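Side-chain contacts in uncharacterized protein (Bacteroides ovatus, PDB 4IRT), which is of unknown function but, as a putative neuraminidase with BNR-like repeats, may act on sialylated glycans: residues 169-174 with 191-196; 213-216 with 221-224. All coordinates share one frame; numbering follows the deposited sequence. Where two conformers were deposited one is given.

Interaction 1. Residues 169-174 with 191-196; sequences ILIDGE and IHLSWV. With EDO (1,2-ethanediol), chain K.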
loop_
_atom_site.group_PDB
_atom_site.type_symbol
_atom_site.label_atom_id
_atom_site.label_comp_id
_atom_site.label_asym_id
_atom_site.label_seq_id
_atom_site.Cartn_x
_atom_site.Cartn_y
_atom_site.Cartn_z
ATOM N N ILE A 169 -19.267 6.182 6.386
ATOM C CA ILE A 169 -18.558 6.048 7.655
ATOM C C ILE A 169 -18.370 4.585 8.068
ATOM O O ILE A 169 -19.303 3.911 8.547
ATOM C CB ILE A 169 -19.219 6.838 8.795
ATOM C CG1 ILE A 169 -19.620 8.253 8.336
ATOM C CG2 ILE A 169 -18.250 6.925 9.965
ATOM C CD1 ILE A 169 -20.115 9.146 9.449
ATOM N N LEU A 170 -17.142 4.115 7.901
ATOM C CA LEU A 170 -16.775 2.756 8.202
ATOM C C LEU A 170 -16.004 2.686 9.511
ATOM O O LEU A 170 -16.315 1.855 10.357
ATOM C CB LEU A 170 -15.931 2.201 7.055
ATOM C CG LEU A 170 -15.476 0.757 7.165
ATOM C CD1 LEU A 170 -16.638 -0.184 7.478
ATOM C CD2 LEU A 170 -14.813 0.358 5.854
ATOM N N ILE A 171 -15.012 3.576 9.668
ATOM C CA ILE A 171 -14.227 3.687 10.894
ATOM C C ILE A 171 -14.528 5.058 11.484
ATOM O O ILE A 171 -14.417 6.076 10.802
ATOM C CB ILE A 171 -12.724 3.536 10.641
ATOM C CG1 ILE A 171 -12.382 2.203 9.979
ATOM C CG2 ILE A 171 -11.941 3.621 11.932
ATOM C CD1 ILE A 171 -10.935 2.127 9.522
ATOM N N ASP A 172 -14.964 5.067 12.746
ATOM C CA ASP A 172 -15.424 6.268 13.409
ATOM C C ASP A 172 -14.406 6.680 14.463
ATOM O O ASP A 172 -14.225 5.982 15.455
ATOM C CB ASP A 172 -16.795 5.995 14.064
ATOM C CG ASP A 172 -17.482 7.248 14.577
ATOM O OD1 ASP A 172 -16.932 8.378 14.471
ATOM O OD2 ASP A 172 -18.614 7.087 15.097
ATOM N N GLY A 173 -13.767 7.818 14.223
ATOM C CA GLY A 173 -12.848 8.439 15.173
ATOM C C GLY A 173 -13.544 9.249 16.245
ATOM O O GLY A 173 -12.880 9.796 17.117
ATOM N N GLU A 174 -14.874 9.344 16.163
ATOM C CA GLU A 174 -15.714 9.939 17.199
ATOM C C GLU A 174 -15.299 11.356 17.589
ATOM O O GLU A 174 -15.404 11.740 18.768
ATOM C CB GLU A 174 -15.755 9.060 18.462
ATOM C CG GLU A 174 -16.264 7.648 18.241
ATOM C CD GLU A 174 -16.239 6.841 19.513
ATOM O OE1 GLU A 174 -17.151 7.021 20.339
ATOM O OE2 GLU A 174 -15.309 6.048 19.693
ATOM N N ILE A 191 -12.640 -8.516 1.063
ATOM C CA ILE A 191 -11.916 -7.278 1.346
ATOM C C ILE A 191 -11.461 -7.331 2.790
ATOM O O ILE A 191 -12.301 -7.422 3.705
ATOM C CB ILE A 191 -12.806 -6.029 1.172
ATOM C CG1 ILE A 191 -13.427 -5.973 -0.230
ATOM C CG2 ILE A 191 -12.011 -4.774 1.494
ATOM C CD1 ILE A 191 -14.545 -4.959 -0.348
ATOM N N HIS A 192 -10.144 -7.236 2.991
ATOM C CA HIS A 192 -9.567 -7.170 4.312
ATOM C C HIS A 192 -9.203 -5.742 4.642
ATOM O O HIS A 192 -8.757 -5.006 3.777
ATOM C CB HIS A 192 -8.304 -8.051 4.392
ATOM C CG HIS A 192 -8.565 -9.495 4.107
ATOM N ND1 HIS A 192 -8.794 -10.407 5.105
ATOM C CD2 HIS A 192 -8.677 -10.177 2.940
ATOM C CE1 HIS A 192 -9.034 -11.594 4.575
ATOM N NE2 HIS A 192 -8.952 -11.487 3.260
ATOM N N LEU A 193 -9.351 -5.374 5.908
ATOM C CA LEU A 193 -9.038 -4.025 6.385
ATOM C C LEU A 193 -8.397 -4.085 7.756
ATOM O O LEU A 193 -8.937 -4.710 8.666
ATOM C CB LEU A 193 -10.350 -3.231 6.492
ATOM C CG LEU A 193 -10.348 -1.885 7.216
ATOM C CD1 LEU A 193 -9.536 -0.851 6.482
ATOM C CD2 LEU A 193 -11.783 -1.408 7.364
ATOM N N SER A 194 -7.258 -3.421 7.916
ATOM C CA SER A 194 -6.629 -3.244 9.243
ATOM C C SER A 194 -6.179 -1.795 9.404
ATOM O O SER A 194 -6.010 -1.047 8.405
ATOM C CB SER A 194 -5.458 -4.196 9.457
ATOM O OG SER A 194 -4.497 -4.072 8.439
ATOM N N TRP A 195 -5.985 -1.390 10.662
ATOM C CA TRP A 195 -5.638 -0.011 10.973
ATOM C C TRP A 195 -5.051 0.131 12.350
ATOM O O TRP A 195 -5.190 -0.763 13.164
ATOM C CB TRP A 195 -6.853 0.914 10.825
ATOM C CG TRP A 195 -7.951 0.765 11.809
ATOM C CD1 TRP A 195 -8.154 1.551 12.944
ATOM C CD2 TRP A 195 -9.068 -0.138 11.747
ATOM N NE1 TRP A 195 -9.306 1.163 13.579
ATOM C CE2 TRP A 195 -9.891 0.138 12.872
ATOM C CE3 TRP A 195 -9.431 -1.184 10.886
ATOM C CZ2 TRP A 195 -11.037 -0.606 13.162
ATOM C CZ3 TRP A 195 -10.614 -1.923 11.163
ATOM C CH2 TRP A 195 -11.393 -1.621 12.283
ATOM N N VAL A 196 -4.410 1.268 12.577
ATOM C CA VAL A 196 -3.971 1.698 13.903
ATOM C C VAL A 196 -4.744 2.967 14.219
ATOM O O VAL A 196 -5.191 3.701 13.309
ATOM C CB VAL A 196 -2.444 1.991 13.966
ATOM C CG1 VAL A 196 -1.657 0.779 13.433
ATOM C CG2 VAL A 196 -2.090 3.266 13.217
HETATM C C1 EDO K . -11.203 7.480 11.359
HETATM O O1 EDO K . -11.407 8.891 11.388
HETATM C C2 EDO K . -11.148 6.985 9.905
HETATM O O2 EDO K . -12.414 7.106 9.246
#
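Ile171, whose side chain packs on Leu193 and Trp195, offers its carbonyl O to the O2 hydroxyl of an ethanediol at 2.7 Å. This diol, probably from the crystallisation liquor, is also hydrogen-bonded to Leu151 N and Gly149 O, so it bridges the 169-174 segment and the preceding sheet. Across the contact itself the meeting is buried and made by apolar packing. Ile171 CG1 stands anti to its carbonyl carbon and the chain runs on extended (chi2 171°), which carries CD1 over one face of the Trp195 indole. That methyl lies 4.0 Å from the centroid of the five-membered ring, 22° off its normal, in a CH-pi contact; the other branch, CG2, comes within 4.0 Å of Trp195 NE1. Leu170 and Leu193 instead meet tip to tip, CD2 to CD2 at 3.8 Å, and both also touch Leu151 of strand 151-157. Farther along the segment, Asp172 OD1 accepts Glu174 N at 2.8 Å from above the carboxylate plane, closing an Asx turn. The connection leaving one four-stranded antiparallel sheet thus packs its side chains against the second strand of the next, as expected where one blade of a beta-propeller passes into the following one.

Interaction 2. Residues 213-216 with 221-224; sequences RSFD and WYKT. With EDO (1,2-ethanediol), chain M.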
loop_
_atom_site.group_PDB
_atom_site.type_symbol
_atom_site.label_atom_id
_atom_site.label_comp_id
_atom_site.label_asym_id
_atom_site.label_seq_id
_atom_site.Cartn_x
_atom_site.Cartn_y
_atom_site.Cartn_z
ATOM N N ARG A 213 -13.251 -7.514 8.032
ATOM C CA ARG A 213 -13.357 -8.011 6.646
ATOM C C ARG A 213 -14.782 -8.060 6.129
ATOM O O ARG A 213 -15.727 -8.174 6.894
ATOM C CB ARG A 213 -12.682 -9.371 6.492
ATOM C CG ARG A 213 -13.210 -10.458 7.432
ATOM C CD ARG A 213 -12.626 -11.794 6.986
ATOM N NE ARG A 213 -12.801 -12.886 7.953
ATOM C CZ ARG A 213 -11.815 -13.555 8.528
ATOM N NH1 ARG A 213 -10.542 -13.234 8.310
ATOM N NH2 ARG A 213 -12.107 -14.546 9.342
ATOM N N SER A 214 -14.929 -7.990 4.817
ATOM C CA SER A 214 -16.233 -7.981 4.177
ATOM C C SER A 214 -16.251 -8.997 3.049
ATOM O O SER A 214 -15.345 -9.011 2.195
ATOM C CB SER A 214 -16.553 -6.624 3.567
ATOM O OG SER A 214 -17.806 -6.690 2.882
ATOM N N PHE A 215 -17.322 -9.801 3.024
ATOM C CA PHE A 215 -17.540 -10.829 2.004
ATOM C C PHE A 215 -18.514 -10.424 0.891
ATOM O O PHE A 215 -18.738 -11.203 -0.041
ATOM C CB PHE A 215 -18.069 -12.107 2.667
ATOM C CG PHE A 215 -17.143 -12.660 3.714
ATOM C CD1 PHE A 215 -16.142 -13.555 3.373
ATOM C CD2 PHE A 215 -17.276 -12.276 5.031
ATOM C CE1 PHE A 215 -15.288 -14.079 4.342
ATOM C CE2 PHE A 215 -16.398 -12.742 5.997
ATOM C CZ PHE A 215 -15.413 -13.672 5.651
ATOM N N ASP A 216 -19.082 -9.213 0.983
ATOM C CA ASP A 216 -20.099 -8.739 0.043
ATOM C C ASP A 216 -19.751 -7.350 -0.530
ATOM O O ASP A 216 -20.597 -6.453 -0.634
ATOM C CB ASP A 216 -21.454 -8.742 0.715
ATOM C CG ASP A 216 -21.515 -7.844 1.944
ATOM O OD1 ASP A 216 -20.500 -7.155 2.282
ATOM O OD2 ASP A 216 -22.582 -7.844 2.589
ATOM N N TRP A 221 -19.615 -6.013 7.328
ATOM C CA TRP A 221 -18.261 -6.236 7.830
ATOM C C TRP A 221 -18.284 -7.177 9.028
ATOM O O TRP A 221 -19.203 -7.102 9.836
ATOM C CB TRP A 221 -17.623 -4.888 8.205
ATOM C CG TRP A 221 -17.335 -4.085 6.972
ATOM C CD1 TRP A 221 -18.215 -3.261 6.296
ATOM C CD2 TRP A 221 -16.128 -4.092 6.214
ATOM N NE1 TRP A 221 -17.618 -2.759 5.160
ATOM C CE2 TRP A 221 -16.329 -3.229 5.096
ATOM C CE3 TRP A 221 -14.878 -4.725 6.374
ATOM C CZ2 TRP A 221 -15.338 -2.988 4.155
ATOM C CZ3 TRP A 221 -13.885 -4.472 5.446
ATOM C CH2 TRP A 221 -14.117 -3.592 4.352
ATOM N N TYR A 222 -17.280 -8.060 9.103
ATOM C CA TYR A 222 -17.184 -9.138 10.105
ATOM C C TYR A 222 -15.873 -9.142 10.872
ATOM O O TYR A 222 -14.857 -8.670 10.385
ATOM C CB TYR A 222 -17.379 -10.500 9.426
ATOM C CG TYR A 222 -18.841 -10.737 9.059
ATOM C CD1 TYR A 222 -19.390 -10.178 7.910
ATOM C CD2 TYR A 222 -19.679 -11.486 9.890
ATOM C CE1 TYR A 222 -20.726 -10.368 7.589
ATOM C CE2 TYR A 222 -21.012 -11.705 9.563
ATOM C CZ TYR A 222 -21.536 -11.135 8.414
ATOM O OH TYR A 222 -22.874 -11.300 8.104
ATOM N N LYS A 223 -15.920 -9.714 12.068
ATOM C CA LYS A 223 -14.725 -10.055 12.813
ATOM C C LYS A 223 -14.319 -11.470 12.421
ATOM O O LYS A 223 -15.132 -12.226 11.884
ATOM C CB LYS A 223 -15.008 -9.993 14.312
ATOM C CG LYS A 223 -15.480 -8.625 14.802
ATOM C CD LYS A 223 -15.464 -8.554 16.326
ATOM C CE LYS A 223 -15.896 -7.190 16.834
ATOM N NZ LYS A 223 -15.643 -6.955 18.289
ATOM N N THR A 224 -13.072 -11.821 12.709
ATOM C CA THR A 224 -12.566 -13.174 12.451
ATOM C C THR A 224 -13.376 -14.236 13.194
ATOM O O THR A 224 -13.512 -15.388 12.728
ATOM C CB THR A 224 -11.105 -13.359 12.906
ATOM O OG1 THR A 224 -11.011 -13.078 14.304
ATOM C CG2 THR A 224 -10.134 -12.485 12.095
HETATM C C1 EDO M . -16.212 -14.352 9.740
HETATM O O1 EDO M . -15.343 -13.319 9.228
HETATM C C2 EDO M . -16.070 -15.682 9.003
HETATM O O2 EDO M . -14.719 -16.148 9.110
#
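Arg213 holds CG between its backbone N and carbonyl carbon (chi1 57°) and then runs extended to NE, which swings its guanidinium back toward Thr224 although its CB points away from the 221-224 segment. The two segments hold the two ends of an Asp box, the Ser-X-Asp-X-Gly-X-X-Trp hairpin of BNR repeats, which runs here from Ser214 to Trp221. Its base is a single antiparallel bridge, the hydrogen-bonded pair Arg213 and Tyr222: Tyr222 N donates to Arg213 O at 2.7 Å, and Arg213 N to Tyr222 O at 3.1 Å. Next to it, Ser214 CB sits over the centre of the Trp221 six-membered ring, 3.6 Å from the centroid and only 6° off the normal, a close CH-pi contact. The polar ends of this pair turn into the hairpin itself, Ser214 OG bonding to Thr220 O and Gly218 N, and Trp221 NE1 to Gly218 O. Asp216 OD2 is tied to Thr220 OG1. At the far end of the arginine, Thr224 CA lies over one face of the guanidinium, 3.4 Å from Arg213 NH2, while an ethanediol, probably from the crystallisation liquor, approaches its edge: Arg213 NE donates to O1 at 2.9 Å and NH2 to O2. With an alanine in place of Arg213, the Tyr211 hydroxyl would probably lose the NH1 group it is bonded to, and Thr224 the flat group that packs on it. The diol O1 in turn donates to Lys223 O at 2.9 Å and lies in the plane of the Phe215 ring, at its edge. Phe215 and Tyr222 cross at about a right angle, Phe215 CD2 standing 4.1 Å from Tyr222 CD1.

In the fold
From the N terminus, the chain leaves the sheet ending in strand 162-167, passes through 169-174 and strand 178-185, and turns back along strand 191-198, where interaction 1 closes a loop of 16 intervening residues. It then follows strand 206-214 into interaction 2, which closes a short hairpin, with four residues between its segments, before the chain goes on to strand 239-242. The two contacts come in series, neither nesting nor crossing. They meet in space because strands 191-198 and 206-214 are neighbours in one sheet: Ile191 O probably accepts a hydrogen bond from Ser214 N. Trp221 joins them further, touching Leu170 and Ile191, so the hairpin packs against both the inter-sheet connection and the sheet's second strand.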